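Local coordinates for protein leucine aminopeptidase 2 (Saccharomyces cerevisiae, PDB 2XQ0) that cleaves amino-terminal residues from peptides, preferring di- and tripeptides, with one zinc ion per subunit, and also shows low epoxide hydrolase activity in vitro, at residues P3-R9 / W451-Y456; F167-S173 / N192-Q198; W481-Q486 / F531-F536. One frame throughout, in Å; residues are numbered along the deposited sequence.

Interaction 1 of 3, residues P3-R9 / W451-Y456; sequences PLSIEQR and WETWLY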
loop_
_atom_site.group_PDB
_atom_site.type_symbol
_atom_site.label_atom_id
_atom_site.label_comp_id
_atom_site.label_asym_id
_atom_site.label_seq_id
_atom_site.Cartn_x
_atom_site.Cartn_y
_atom_site.Cartn_z
ATOM N N PRO A 3 3.535 -22.034 -22.572
ATOM C CA PRO A 3 4.879 -22.561 -22.852
ATOM C C PRO A 3 5.435 -23.533 -21.798
ATOM O O PRO A 3 4.949 -23.589 -20.661
ATOM C CB PRO A 3 5.744 -21.299 -22.906
ATOM C CG PRO A 3 4.796 -20.202 -23.234
ATOM C CD PRO A 3 3.518 -20.560 -22.557
ATOM N N LEU A 4 6.487 -24.251 -22.194
ATOM C CA LEU A 4 7.086 -25.347 -21.421
ATOM C C LEU A 4 7.695 -24.985 -20.055
ATOM O O LEU A 4 7.340 -25.596 -19.050
ATOM C CB LEU A 4 8.131 -26.089 -22.267
ATOM C CG LEU A 4 7.641 -26.886 -23.483
ATOM C CD1 LEU A 4 6.876 -26.001 -24.464
ATOM C CD2 LEU A 4 8.809 -27.572 -24.186
ATOM N N SER A 5 8.624 -24.033 -20.009
ATOM C CA SER A 5 9.264 -23.694 -18.733
ATOM C C SER A 5 8.263 -23.229 -17.671
ATOM O O SER A 5 8.458 -23.468 -16.479
ATOM C CB SER A 5 10.347 -22.634 -18.903
ATOM O OG SER A 5 10.588 -22.005 -17.655
ATOM N N ILE A 6 7.210 -22.548 -18.110
ATOM C CA ILE A 6 6.073 -22.246 -17.245
ATOM C C ILE A 6 5.407 -23.542 -16.771
ATOM O O ILE A 6 5.336 -23.815 -15.571
ATOM C CB ILE A 6 5.035 -21.393 -17.986
ATOM C CG1 ILE A 6 5.628 -20.020 -18.326
ATOM C CG2 ILE A 6 3.754 -21.271 -17.164
ATOM C CD1 ILE A 6 6.350 -19.372 -17.166
ATOM N N GLU A 7 4.915 -24.325 -17.730
ATOM C CA GLU A 7 4.412 -25.674 -17.481
ATOM C C GLU A 7 5.301 -26.354 -16.447
ATOM O O GLU A 7 4.807 -26.965 -15.507
ATOM C CB GLU A 7 4.397 -26.477 -18.790
ATOM C CG GLU A 7 3.689 -27.843 -18.734
ATOM C CD GLU A 7 3.959 -28.723 -19.968
ATOM O OE1 GLU A 7 3.091 -28.807 -20.869
ATOM O OE2 GLU A 7 5.042 -29.343 -20.027
ATOM N N GLN A 8 6.616 -26.224 -16.614
ATOM C CA GLN A 8 7.594 -26.876 -15.739
ATOM C C GLN A 8 7.609 -26.370 -14.282
ATOM O O GLN A 8 7.870 -27.142 -13.355
ATOM C CB GLN A 8 9.000 -26.745 -16.331
ATOM C CG GLN A 8 9.349 -27.795 -17.380
ATOM C CD GLN A 8 10.686 -27.524 -18.051
ATOM O OE1 GLN A 8 11.279 -26.458 -17.869
ATOM N NE2 GLN A 8 11.163 -28.487 -18.838
ATOM N N ARG A 9 7.347 -25.084 -14.085
ATOM C CA ARG A 9 7.412 -24.481 -12.752
ATOM C C ARG A 9 6.102 -24.612 -11.995
ATOM O O ARG A 9 6.054 -24.489 -10.774
ATOM C CB ARG A 9 7.782 -23.004 -12.851
ATOM C CG ARG A 9 9.170 -22.759 -13.383
ATOM C CD ARG A 9 9.741 -21.483 -12.806
ATOM N NE ARG A 9 10.875 -21.010 -13.591
ATOM C CZ ARG A 9 11.996 -20.527 -13.069
ATOM N NH1 ARG A 9 12.133 -20.459 -11.748
ATOM N NH2 ARG A 9 12.976 -20.119 -13.870
ATOM N N TRP A 451 8.386 -15.208 -21.329
ATOM C CA TRP A 451 7.769 -15.379 -20.023
ATOM C C TRP A 451 8.817 -15.616 -18.956
ATOM O O TRP A 451 8.646 -15.226 -17.800
ATOM C CB TRP A 451 6.740 -16.509 -20.055
ATOM C CG TRP A 451 5.545 -16.159 -20.891
ATOM C CD1 TRP A 451 5.221 -16.674 -22.111
ATOM C CD2 TRP A 451 4.528 -15.197 -20.581
ATOM N NE1 TRP A 451 4.062 -16.101 -22.576
ATOM C CE2 TRP A 451 3.617 -15.191 -21.656
ATOM C CE3 TRP A 451 4.302 -14.336 -19.501
ATOM C CZ2 TRP A 451 2.493 -14.368 -21.679
ATOM C CZ3 TRP A 451 3.190 -13.524 -19.527
ATOM C CH2 TRP A 451 2.298 -13.544 -20.609
ATOM N N GLU A 452 9.918 -16.233 -19.360
ATOM C CA GLU A 452 10.985 -16.587 -18.432
ATOM C C GLU A 452 11.676 -15.360 -17.868
ATOM O O GLU A 452 11.986 -15.302 -16.681
ATOM C CB GLU A 452 12.018 -17.480 -19.136
ATOM C CG GLU A 452 11.886 -18.955 -18.814
ATOM C CD GLU A 452 12.377 -19.278 -17.421
ATOM O OE1 GLU A 452 13.072 -18.428 -16.831
ATOM O OE2 GLU A 452 12.073 -20.376 -16.916
ATOM N N THR A 453 11.922 -14.377 -18.725
ATOM C CA THR A 453 12.586 -13.161 -18.292
ATOM C C THR A 453 11.643 -12.321 -17.438
ATOM O O THR A 453 12.016 -11.859 -16.359
ATOM C CB THR A 453 13.106 -12.347 -19.490
ATOM O OG1 THR A 453 14.163 -13.073 -20.117
ATOM C CG2 THR A 453 13.641 -11.005 -19.040
ATOM N N TRP A 454 10.417 -12.144 -17.917
ATOM C CA TRP A 454 9.443 -11.331 -17.205
ATOM C C TRP A 454 9.120 -11.894 -15.823
ATOM O O TRP A 454 9.145 -11.171 -14.835
ATOM C CB TRP A 454 8.156 -11.184 -18.016
ATOM C CG TRP A 454 8.239 -10.149 -19.101
ATOM C CD1 TRP A 454 8.380 -10.376 -20.440
ATOM C CD2 TRP A 454 8.189 -8.725 -18.938
ATOM N NE1 TRP A 454 8.414 -9.182 -21.120
ATOM C CE2 TRP A 454 8.292 -8.153 -20.222
ATOM C CE3 TRP A 454 8.050 -7.880 -17.831
ATOM C CZ2 TRP A 454 8.273 -6.778 -20.430
ATOM C CZ3 TRP A 454 8.025 -6.521 -18.038
ATOM C CH2 TRP A 454 8.142 -5.980 -19.328
ATOM N N LEU A 455 8.809 -13.185 -15.754
ATOM C CA LEU A 455 8.354 -13.761 -14.497
ATOM C C LEU A 455 9.458 -14.164 -13.505
ATOM O O LEU A 455 9.297 -13.994 -12.289
ATOM C CB LEU A 455 7.407 -14.929 -14.762
ATOM C CG LEU A 455 6.119 -14.591 -15.511
ATOM C CD1 LEU A 455 5.256 -15.828 -15.632
ATOM C CD2 LEU A 455 5.343 -13.478 -14.830
ATOM N N TYR A 456 10.576 -14.686 -13.994
ATOM C CA TYR A 456 11.556 -15.302 -13.096
ATOM C C TYR A 456 12.967 -14.716 -13.133
ATOM O O TYR A 456 13.829 -15.159 -12.398
ATOM C CB TYR A 456 11.605 -16.822 -13.310
ATOM C CG TYR A 456 10.321 -17.499 -12.908
ATOM C CD1 TYR A 456 10.069 -17.801 -11.583
ATOM C CD2 TYR A 456 9.345 -17.801 -13.851
ATOM C CE1 TYR A 456 8.880 -18.397 -11.201
ATOM C CE2 TYR A 456 8.151 -18.395 -13.479
ATOM C CZ TYR A 456 7.930 -18.692 -12.156
ATOM O OH TYR A 456 6.753 -19.285 -11.774
#

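Interaction 2 of 3, residues F167-S173 / N192-Q198; sequences FTASIES and NIYRFEQ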
loop_
_atom_site.group_PDB
_atom_site.type_symbol
_atom_site.label_atom_id
_atom_site.label_comp_id
_atom_site.label_asym_id
_atom_site.label_seq_id
_atom_site.Cartn_x
_atom_site.Cartn_y
_atom_site.Cartn_z
ATOM N N PHE A 167 -17.961 -11.796 6.482
ATOM C CA PHE A 167 -17.826 -11.416 7.888
ATOM C C PHE A 167 -19.069 -10.723 8.429
ATOM O O PHE A 167 -19.755 -9.996 7.719
ATOM C CB PHE A 167 -16.663 -10.443 8.104
ATOM C CG PHE A 167 -15.317 -11.079 8.097
ATOM C CD1 PHE A 167 -14.711 -11.429 6.902
ATOM C CD2 PHE A 167 -14.621 -11.274 9.281
ATOM C CE1 PHE A 167 -13.462 -11.999 6.894
ATOM C CE2 PHE A 167 -13.357 -11.859 9.281
ATOM C CZ PHE A 167 -12.778 -12.221 8.090
ATOM N N THR A 168 -19.341 -10.948 9.704
ATOM C CA THR A 168 -20.162 -10.028 10.481
ATOM C C THR A 168 -19.275 -9.573 11.629
ATOM O O THR A 168 -18.345 -10.285 12.005
ATOM C CB THR A 168 -21.418 -10.711 11.046
ATOM O OG1 THR A 168 -21.074 -12.017 11.510
ATOM C CG2 THR A 168 -22.492 -10.840 9.971
ATOM N N ALA A 169 -19.563 -8.413 12.205
ATOM C CA ALA A 169 -18.735 -7.918 13.295
ATOM C C ALA A 169 -19.517 -7.027 14.237
ATOM O O ALA A 169 -20.222 -6.118 13.799
ATOM C CB ALA A 169 -17.526 -7.163 12.744
ATOM N N SER A 170 -19.390 -7.282 15.535
ATOM C CA SER A 170 -19.896 -6.339 16.518
ATOM C C SER A 170 -18.713 -5.834 17.293
ATOM O O SER A 170 -17.899 -6.624 17.778
ATOM C CB SER A 170 -20.885 -6.998 17.470
ATOM O OG SER A 170 -21.932 -7.594 16.739
ATOM N N ILE A 171 -18.607 -4.516 17.405
ATOM C CA ILE A 171 -17.457 -3.927 18.060
ATOM C C ILE A 171 -17.928 -2.930 19.103
ATOM O O ILE A 171 -18.576 -1.943 18.789
ATOM C CB ILE A 171 -16.517 -3.254 17.066
ATOM C CG1 ILE A 171 -16.142 -4.252 15.962
ATOM C CG2 ILE A 171 -15.272 -2.758 17.779
ATOM C CD1 ILE A 171 -15.345 -3.668 14.843
ATOM N N GLU A 172 -17.615 -3.214 20.355
ATOM C CA GLU A 172 -17.990 -2.310 21.436
ATOM C C GLU A 172 -16.826 -1.355 21.683
ATOM O O GLU A 172 -15.683 -1.787 21.767
ATOM C CB GLU A 172 -18.291 -3.127 22.687
ATOM C CG GLU A 172 -18.787 -2.297 23.854
ATOM C CD GLU A 172 -19.085 -3.147 25.067
ATOM O OE1 GLU A 172 -18.509 -4.255 25.170
ATOM O OE2 GLU A 172 -19.889 -2.704 25.916
ATOM N N SER A 173 -17.117 -0.065 21.776
ATOM C CA SER A 173 -16.094 0.949 22.035
ATOM C C SER A 173 -16.733 2.180 22.662
ATOM O O SER A 173 -17.883 2.493 22.367
ATOM C CB SER A 173 -15.403 1.357 20.727
ATOM O OG SER A 173 -14.356 2.291 20.966
ATOM N N ASN A 192 -22.939 2.306 21.801
ATOM C CA ASN A 192 -21.519 1.998 21.914
ATOM C C ASN A 192 -21.174 0.641 21.305
ATOM O O ASN A 192 -20.066 0.147 21.480
ATOM C CB ASN A 192 -21.054 2.081 23.367
ATOM C CG ASN A 192 -21.080 3.499 23.900
ATOM O OD1 ASN A 192 -21.149 4.463 23.135
ATOM N ND2 ASN A 192 -21.032 3.636 25.222
ATOM N N ILE A 193 -22.130 0.050 20.592
ATOM C CA ILE A 193 -21.919 -1.226 19.913
ATOM C C ILE A 193 -22.157 -1.065 18.421
ATOM O O ILE A 193 -23.278 -0.830 17.978
ATOM C CB ILE A 193 -22.830 -2.331 20.466
ATOM C CG1 ILE A 193 -22.394 -2.711 21.878
ATOM C CG2 ILE A 193 -22.782 -3.555 19.574
ATOM C CD1 ILE A 193 -23.174 -3.850 22.467
ATOM N N TYR A 194 -21.081 -1.183 17.653
ATOM C CA TYR A 194 -21.126 -0.956 16.221
ATOM C C TYR A 194 -21.155 -2.294 15.483
ATOM O O TYR A 194 -20.230 -3.099 15.618
ATOM C CB TYR A 194 -19.910 -0.121 15.801
ATOM C CG TYR A 194 -19.857 1.198 16.538
ATOM C CD1 TYR A 194 -20.300 2.372 15.935
ATOM C CD2 TYR A 194 -19.399 1.263 17.856
ATOM C CE1 TYR A 194 -20.271 3.565 16.602
ATOM C CE2 TYR A 194 -19.364 2.461 18.533
ATOM C CZ TYR A 194 -19.806 3.606 17.902
ATOM O OH TYR A 194 -19.784 4.802 18.579
ATOM N N ARG A 195 -22.218 -2.527 14.711
ATOM C CA ARG A 195 -22.360 -3.777 13.959
ATOM C C ARG A 195 -22.152 -3.544 12.470
ATOM O O ARG A 195 -22.545 -2.493 11.939
ATOM C CB ARG A 195 -23.727 -4.408 14.208
ATOM C CG ARG A 195 -24.010 -4.703 15.671
ATOM C CD ARG A 195 -25.364 -5.364 15.818
ATOM N NE ARG A 195 -25.684 -5.665 17.210
ATOM C CZ ARG A 195 -25.278 -6.759 17.850
ATOM N NH1 ARG A 195 -24.528 -7.657 17.226
ATOM N NH2 ARG A 195 -25.622 -6.955 19.113
ATOM N N PHE A 196 -21.523 -4.514 11.802
ATOM C CA PHE A 196 -21.177 -4.376 10.381
ATOM C C PHE A 196 -21.384 -5.703 9.694
ATOM O O PHE A 196 -21.401 -6.749 10.337
ATOM C CB PHE A 196 -19.696 -4.008 10.194
ATOM C CG PHE A 196 -19.281 -2.761 10.898
ATOM C CD1 PHE A 196 -19.333 -1.531 10.253
ATOM C CD2 PHE A 196 -18.826 -2.809 12.205
ATOM C CE1 PHE A 196 -18.948 -0.381 10.894
ATOM C CE2 PHE A 196 -18.442 -1.652 12.862
ATOM C CZ PHE A 196 -18.496 -0.436 12.200
ATOM N N GLU A 197 -21.472 -5.665 8.378
ATOM C CA GLU A 197 -21.562 -6.882 7.589
ATOM C C GLU A 197 -20.676 -6.726 6.355
ATOM O O GLU A 197 -20.703 -5.674 5.706
ATOM C CB GLU A 197 -23.010 -7.063 7.154
ATOM C CG GLU A 197 -23.362 -8.451 6.728
ATOM C CD GLU A 197 -24.857 -8.616 6.557
ATOM O OE1 GLU A 197 -25.521 -7.616 6.184
ATOM O OE2 GLU A 197 -25.354 -9.741 6.802
ATOM N N GLN A 198 -19.883 -7.750 6.034
ATOM C CA GLN A 198 -19.130 -7.759 4.779
ATOM C C GLN A 198 -19.669 -8.937 3.999
ATOM O O GLN A 198 -19.340 -10.078 4.303
ATOM C CB GLN A 198 -17.619 -7.911 5.006
ATOM C CG GLN A 198 -16.808 -7.925 3.690
ATOM C CD GLN A 198 -17.237 -6.797 2.752
ATOM O OE1 GLN A 198 -18.022 -7.011 1.826
ATOM N NE2 GLN A 198 -16.747 -5.584 3.011
#

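Interaction 3 of 3, residues W481-Q486 / F531-F536; sequences WVEMAQ and FDWAKF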
loop_
_atom_site.group_PDB
_atom_site.type_symbol
_atom_site.label_atom_id
_atom_site.label_comp_id
_atom_site.label_asym_id
_atom_site.label_seq_id
_atom_site.Cartn_x
_atom_site.Cartn_y
_atom_site.Cartn_z
ATOM N N TRP A 481 19.112 24.707 -14.830
ATOM C CA TRP A 481 19.572 25.069 -13.492
ATOM C C TRP A 481 20.955 24.519 -13.214
ATOM O O TRP A 481 21.798 25.220 -12.660
ATOM C CB TRP A 481 18.593 24.604 -12.402
ATOM C CG TRP A 481 17.615 25.671 -12.051
ATOM C CD1 TRP A 481 16.336 25.806 -12.515
ATOM C CD2 TRP A 481 17.860 26.799 -11.207
ATOM N NE1 TRP A 481 15.755 26.938 -11.981
ATOM C CE2 TRP A 481 16.676 27.565 -11.179
ATOM C CE3 TRP A 481 18.967 27.237 -10.471
ATOM C CZ2 TRP A 481 16.568 28.738 -10.435
ATOM C CZ3 TRP A 481 18.856 28.388 -9.734
ATOM C CH2 TRP A 481 17.668 29.131 -9.721
ATOM N N VAL A 482 21.191 23.261 -13.581
ATOM C CA VAL A 482 22.502 22.665 -13.335
ATOM C C VAL A 482 23.592 23.446 -14.053
ATOM O O VAL A 482 24.680 23.664 -13.512
ATOM C CB VAL A 482 22.547 21.173 -13.742
ATOM C CG1 VAL A 482 23.965 20.646 -13.640
ATOM C CG2 VAL A 482 21.631 20.353 -12.841
ATOM N N GLU A 483 23.283 23.888 -15.269
ATOM C CA GLU A 483 24.242 24.602 -16.104
ATOM C C GLU A 483 24.520 26.005 -15.567
ATOM O O GLU A 483 25.670 26.407 -15.414
ATOM C CB GLU A 483 23.705 24.698 -17.540
ATOM C CG GLU A 483 24.785 24.785 -18.620
ATOM C CD GLU A 483 25.533 23.467 -18.812
ATOM O OE1 GLU A 483 25.450 22.590 -17.922
ATOM O OE2 GLU A 483 26.202 23.307 -19.856
ATOM N N MET A 484 23.450 26.746 -15.292
ATOM C CA MET A 484 23.544 28.137 -14.880
ATOM C C MET A 484 24.186 28.315 -13.503
ATOM O O MET A 484 24.736 29.373 -13.196
ATOM C CB MET A 484 22.162 28.788 -14.926
ATOM C CG MET A 484 21.610 28.906 -16.338
ATOM S SD MET A 484 22.739 29.834 -17.402
ATOM C CE MET A 484 22.408 29.050 -18.991
ATOM N N ALA A 485 24.111 27.269 -12.689
ATOM C CA ALA A 485 24.712 27.264 -11.358
ATOM C C ALA A 485 26.226 27.457 -11.450
ATOM O O ALA A 485 26.858 27.951 -10.511
ATOM C CB ALA A 485 24.393 25.955 -10.653
ATOM N N GLN A 486 26.797 27.063 -12.589
ATOM C CA GLN A 486 28.239 27.139 -12.811
ATOM C C GLN A 486 28.609 28.399 -13.586
ATOM O O GLN A 486 29.781 28.674 -13.823
ATOM C CB GLN A 486 28.724 25.903 -13.577
ATOM C CG GLN A 486 28.286 24.565 -12.961
ATOM C CD GLN A 486 28.194 23.464 -14.001
ATOM O OE1 GLN A 486 27.210 22.731 -14.058
ATOM N NE2 GLN A 486 29.213 23.364 -14.850
ATOM N N PHE A 531 28.794 16.593 -9.117
ATOM C CA PHE A 531 29.185 17.753 -8.313
ATOM C C PHE A 531 28.053 18.047 -7.342
ATOM O O PHE A 531 26.958 17.510 -7.481
ATOM C CB PHE A 531 29.458 18.966 -9.207
ATOM C CG PHE A 531 28.234 19.496 -9.896
ATOM C CD1 PHE A 531 27.561 20.605 -9.399
ATOM C CD2 PHE A 531 27.748 18.881 -11.037
ATOM C CE1 PHE A 531 26.427 21.088 -10.034
ATOM C CE2 PHE A 531 26.620 19.360 -11.671
ATOM C CZ PHE A 531 25.962 20.464 -11.168
ATOM N N ASP A 532 28.296 18.889 -6.352
ATOM C CA ASP A 532 27.226 19.172 -5.404
ATOM C C ASP A 532 26.741 20.613 -5.427
ATOM O O ASP A 532 27.492 21.549 -5.720
ATOM C CB ASP A 532 27.578 18.723 -3.978
ATOM C CG ASP A 532 28.851 19.357 -3.461
ATOM O OD1 ASP A 532 29.011 19.431 -2.228
ATOM O OD2 ASP A 532 29.687 19.787 -4.283
ATOM N N TRP A 533 25.451 20.751 -5.153
ATOM C CA TRP A 533 24.801 22.035 -4.963
ATOM C C TRP A 533 25.327 22.778 -3.739
ATOM O O TRP A 533 25.123 23.990 -3.608
ATOM C CB TRP A 533 23.294 21.816 -4.799
ATOM C CG TRP A 533 22.593 21.597 -6.088
ATOM C CD1 TRP A 533 22.201 20.403 -6.623
ATOM C CD2 TRP A 533 22.192 22.606 -7.013
ATOM N NE1 TRP A 533 21.570 20.610 -7.829
ATOM C CE2 TRP A 533 21.560 21.957 -8.094
ATOM C CE3 TRP A 533 22.307 24.001 -7.034
ATOM C CZ2 TRP A 533 21.047 22.655 -9.185
ATOM C CZ3 TRP A 533 21.795 24.691 -8.116
ATOM C CH2 TRP A 533 21.171 24.019 -9.177
ATOM N N ALA A 534 25.990 22.060 -2.831
ATOM C CA ALA A 534 26.506 22.707 -1.638
ATOM C C ALA A 534 27.437 23.863 -1.992
ATOM O O ALA A 534 27.556 24.822 -1.230
ATOM C CB ALA A 534 27.216 21.700 -0.734
ATOM N N LYS A 535 28.072 23.786 -3.160
ATOM C CA LYS A 535 29.107 24.748 -3.526
ATOM C C LYS A 535 28.566 25.907 -4.365
ATOM O O LYS A 535 29.325 26.756 -4.835
ATOM C CB LYS A 535 30.265 24.043 -4.239
ATOM C CG LYS A 535 29.839 23.111 -5.366
ATOM C CD LYS A 535 31.036 22.435 -6.030
ATOM C CE LYS A 535 30.610 21.641 -7.263
ATOM N NZ LYS A 535 31.762 21.017 -7.972
ATOM N N PHE A 536 27.249 25.949 -4.529
ATOM C CA PHE A 536 26.608 27.044 -5.249
ATOM C C PHE A 536 25.453 27.641 -4.460
ATOM O O PHE A 536 24.364 27.818 -5.007
ATOM C CB PHE A 536 26.102 26.561 -6.609
ATOM C CG PHE A 536 27.171 25.925 -7.453
ATOM C CD1 PHE A 536 27.231 24.546 -7.595
ATOM C CD2 PHE A 536 28.129 26.704 -8.085
ATOM C CE1 PHE A 536 28.220 23.954 -8.361
ATOM C CE2 PHE A 536 29.119 26.121 -8.861
ATOM C CZ PHE A 536 29.165 24.742 -8.997
#

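Interaction 1 of 3, residues P3-R9 / W451-Y456
Arg9 lays its guanidinium flat on the ring of Tyr456. The two planes are only 8° apart, and Arg9 CZ sits 3.8 Å from the centroid of the Tyr456 ring, over the face, in a cation-pi stack. The chain from CG to NE is extended, which carries CD over the centre of the same face as a CH-pi contact. The ring thus meets both the charge and the methylene next to it. The edge of the guanidinium serves a different partner. Arg9 NH2 forms a salt bridge to Glu452 OE2 at 3.2 Å, nearly in the guanidinium plane and on the syn lone pair; its bond to Glu452 OE1 is weak. Glu452 OE2 also accepts from Ser5 OG, modelled very short at 2.3 Å, so the exact length is doubtful. Ser5 OG stands anti to its own backbone N (chi1 159°), on the side of the carboxylate. Here the N-terminal helix 4-9 packs on helix 451-456, their directions 40° apart, away from the active site. Next to these polar groups the contact is apolar. Ile6 CD1 lies 4.0 Å from Leu455 CD1 and reaches the edge of the Tyr456 ring. Pro3, at the N-cap position of helix 4-9, sets CG 3.7 Å from Trp451 CD1. The indole donor is satisfied elsewhere: Trp451 NE1 bonds to Leu446 O, with a weaker bond to Tyr436 OH.

Interaction 2 of 3, residues F167-S173 / N192-Q198
An antiparallel strand pair in the large sheet of the M1 N-terminal domain joins 167-172 to 193-198. Phe167 pairs with Gln198, Ala169 with Phe196 and Ile171 with Tyr194, each a hydrogen-bonded pair with bonds running both ways. The straightest is Tyr194 N to Ile171 O, 2.9 Å at 178°. Past the strand end, Ser173 N still bonds to Asn192 O at 3.0 Å. The intervening non-hydrogen-bonded pairs add CA-H...O contacts, such as Arg195 CA to Ala169 O at 3.2 Å. On the buried face, Ile171 CD1 meets Phe196 CE2 at 4.2 Å, the two side chains crossing at about a right angle. The Tyr194 ring presents its edge to Ile171 O, 3.4 Å from CD2 and in the ring plane. Strand 28-40 runs parallel to 165-172 on its other side, so 165-172 is an inner strand; Phe179 packs below on Ala169, Ile171 and Phe196. The side chain of Phe167 lies about 8 Å from that of Leu146, a substrate-binding residue. The face bearing Thr168, Ser170 and Arg195 is more exposed. There Thr168 CG2 and Glu197 CG lie alongside, 4.1 Å apart, pointing the same way. Ile193 CG2 lies over one face of the Arg195 guanidinium, toward its rim. Thr168 OG1 turns to Asp34 and His32. Gln198 CG is anti to the backbone N (chi1 180°) and the chain bends at chi2, leading its amide away to Asn280 and Ser180.

Interaction 3 of 3, residues W481-Q486 / F531-F536
Ala485 fits into the corner formed by Trp533 and Phe536. Ala485 CB lies 3.8 Å from Trp533 CZ3 and stands above one face of the Phe536 ring, toward the rim. On the same side of that ring, Ala485 O comes 3.0 Å from Phe536 CD2. This is the close-packed half of the contact. Trp533 has a large share. Its CG is anti to the carbonyl carbon (chi1 -79°), and the six-membered end of the indole reaches in toward helix 469-484. There Trp533 CH2 comes 3.7 Å from Trp481 O and 4.1 Å from Trp481 CE3. The two indole side chains cross at about a right angle. Val482 CG2 adds a looser touch at 4.4 Å from Trp533 CZ2. The indole donors are satisfied by other parts of the protein: Trp481 NE1 bonds to Tyr547 OH, and Trp533 NE1 to Leu518 O. The solvent side is looser. Gln486 is partly exposed, and Gln486 CG only brushes Phe536 CZ, at 4.1 Å. Phe531 is buried, but poorly ordered and modelled too close to Val482, so its fit is doubtful. Loop 531-536 belongs to the helical C-terminal domain of the leukotriene A4 hydrolase family. Phe536 occupies the N-cap position of helix 537-546. That helix follows directly and joins the packing: Ala539 touches both Ala485 and Trp533, and Leu543 meets Trp481. Phe498 stacks on Trp481, and Phe566 of helix 557-569 meets Trp533 edge-to-face.

The three contacts share no element and do not touch. Interaction 3 is the buried one; interactions 1 and 2 each have a buried side and a more exposed one. Their chemistry follows their place. Interaction 1 joins the chain's first helix to helix 451-456, with a charged pair beside apolar groups. Interaction 2 relies on backbone hydrogen bonds within a sheet, and interaction 3 on aromatic packing between helix 469-484 and a loop. Interactions 2 and 3 lie on opposite sides of the chain's centre, about 59 Å apart between centres. Helices 451-456 and 469-484 are consecutive, yet interactions 1 and 3 stay about 30 Å apart at their nearest atoms.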